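Local coordinates for transcriptional regulator, putative, Mar family (Thermotoga maritima, PDB 2ETH), which probably binds DNA as a MarR-type transcription factor that regulates gene expression, at residues A[41-46]-A[81-87]. Numbering follows the deposited sequence.
Sequences DMKTTE and SLEKRGL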
# COMPACT_ATOMS: atom_id res chain seq x y z
N ASP A 41 -7.20 -2.50 10.35
CA ASP A 41 -7.78 -3.82 10.52
C ASP A 41 -8.27 -4.51 9.23
O ASP A 41 -8.55 -5.70 9.25
CB ASP A 41 -8.95 -3.68 11.48
CG ASP A 41 -9.53 -5.00 11.87
OD1 ASP A 41 -8.75 -5.90 12.22
OD2 ASP A 41 -10.77 -5.14 11.84
N MSE A 42 -8.35 -3.78 8.11
CA MSE A 42 -8.75 -4.35 6.81
C MSE A 42 -7.62 -5.11 6.16
O MSE A 42 -6.46 -4.73 6.32
CB MSE A 42 -9.16 -3.25 5.83
CG MSE A 42 -10.45 -2.56 6.16
SE MSE A 42 -10.93 -1.35 4.77
CE MSE A 42 -10.89 0.34 5.72
N LYS A 43 -7.97 -6.14 5.39
CA LYS A 43 -7.01 -6.82 4.53
C LYS A 43 -6.68 -5.95 3.34
O LYS A 43 -7.44 -5.04 2.94
CB LYS A 43 -7.51 -8.18 4.04
CG LYS A 43 -7.86 -9.18 5.17
CD LYS A 43 -8.59 -10.40 4.60
CE LYS A 43 -9.46 -11.12 5.63
NZ LYS A 43 -8.81 -12.31 6.27
N THR A 44 -5.53 -6.25 2.75
CA THR A 44 -4.99 -5.46 1.66
C THR A 44 -5.99 -5.36 0.48
O THR A 44 -6.27 -4.26 0.01
CB THR A 44 -3.60 -6.03 1.21
OG1 THR A 44 -3.75 -7.38 0.75
CG2 THR A 44 -2.59 -6.02 2.37
N THR A 45 -6.57 -6.47 0.04
CA THR A 45 -7.43 -6.43 -1.15
C THR A 45 -8.83 -5.87 -0.82
O THR A 45 -9.48 -5.29 -1.67
CB THR A 45 -7.49 -7.76 -1.91
OG1 THR A 45 -8.07 -8.75 -1.09
CG2 THR A 45 -6.06 -8.26 -2.32
N GLU A 46 -9.25 -5.99 0.44
CA GLU A 46 -10.46 -5.30 0.92
C GLU A 46 -10.32 -3.80 0.76
O GLU A 46 -11.25 -3.12 0.33
CB GLU A 46 -10.70 -5.56 2.42
CG GLU A 46 -11.54 -6.75 2.80
CD GLU A 46 -11.41 -7.09 4.28
OE1 GLU A 46 -11.29 -6.13 5.10
OE2 GLU A 46 -11.41 -8.31 4.64
N SER A 81 -17.12 -9.22 2.79
CA SER A 81 -16.38 -8.80 3.97
C SER A 81 -16.51 -7.30 4.25
O SER A 81 -16.69 -6.88 5.36
CB SER A 81 -14.93 -9.19 3.89
OG SER A 81 -14.20 -8.17 4.52
N LEU A 82 -16.41 -6.50 3.21
CA LEU A 82 -16.63 -5.05 3.31
C LEU A 82 -18.03 -4.76 3.78
O LEU A 82 -18.28 -3.83 4.52
CB LEU A 82 -16.40 -4.39 1.94
CG LEU A 82 -14.94 -4.25 1.53
CD1 LEU A 82 -14.83 -3.71 0.11
CD2 LEU A 82 -14.18 -3.31 2.58
N GLU A 83 -18.94 -5.59 3.36
CA GLU A 83 -20.34 -5.45 3.78
C GLU A 83 -20.56 -5.75 5.24
O GLU A 83 -21.33 -5.06 5.88
CB GLU A 83 -21.21 -6.32 2.91
CG GLU A 83 -22.67 -6.06 3.02
CD GLU A 83 -23.41 -6.54 1.76
OE1 GLU A 83 -22.69 -7.03 0.82
OE2 GLU A 83 -24.69 -6.41 1.71
N LYS A 84 -19.85 -6.72 5.80
CA LYS A 84 -20.04 -7.01 7.20
C LYS A 84 -19.30 -6.08 8.12
O LYS A 84 -19.71 -5.97 9.27
CB LYS A 84 -19.90 -8.49 7.57
CG LYS A 84 -18.59 -9.20 7.34
CD LYS A 84 -18.85 -10.74 7.36
N ARG A 85 -18.31 -5.32 7.61
CA ARG A 85 -17.75 -4.18 8.37
C ARG A 85 -18.64 -2.93 8.22
O ARG A 85 -18.38 -1.90 8.84
CB ARG A 85 -16.33 -3.80 7.95
CG ARG A 85 -15.41 -4.92 7.63
CD ARG A 85 -14.08 -4.41 7.05
NE ARG A 85 -13.02 -4.60 8.03
CZ ARG A 85 -12.29 -5.71 8.17
NH1 ARG A 85 -12.46 -6.76 7.39
NH2 ARG A 85 -11.37 -5.77 9.12
N GLY A 86 -19.68 -3.01 7.39
CA GLY A 86 -20.68 -1.94 7.31
C GLY A 86 -20.26 -0.77 6.44
O GLY A 86 -20.82 0.32 6.57
N LEU A 87 -19.32 -1.03 5.54
CA LEU A 87 -18.72 0.02 4.69
C LEU A 87 -19.37 0.15 3.31
O LEU A 87 -19.36 1.22 2.74
CB LEU A 87 -17.21 -0.23 4.52
CG LEU A 87 -16.34 -0.24 5.80
CD1 LEU A 87 -14.93 -0.64 5.43
CD2 LEU A 87 -16.36 1.13 6.52
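A salt-bridge network backed by apolar packing ties Arg85, in the C-terminal turn region of helix 72-84, to Asp41, just before helix 44-56, and Glu46 in its first turn, and illustrates how one arginine can gather two carboxylates from the segment leading into a helix. The Arg85 side chain, bent at chi3 (109°), turns the guanidinium so that NH1 lies 2.6 Å from Glu46 OE1 and NH2 2.9 Å from Asp41 OD2, the latter through a weak, poorly aligned hydrogen bond. Glu46 OE1 lies over one guanidinium face, as does Met42 CA. The other carboxylate oxygen, OE2, accepts a 2.8 Å bond from Ser81 OG, approaching from above the carboxylate plane, while OE1 also takes a weak bond from Lys43 N at the N-cap. Were Glu46 shortened to an alanine, Arg85 NH1, Ser81 OG and Lys43 N would probably lose their carboxylate partner. In the apolar part, Met42 SE meets Leu87 CD1 tip to tip at 4.1 Å, and Leu82 CD1 packs on Glu46 O. Asp41 OD1 bridges to Lys43 of the second subunit, linking the network to the dimer. Gly86, with positive phi, forms a Schellman motif before strand 88-92 of the wing, within the winged helix-turn-helix fold of MarR proteins.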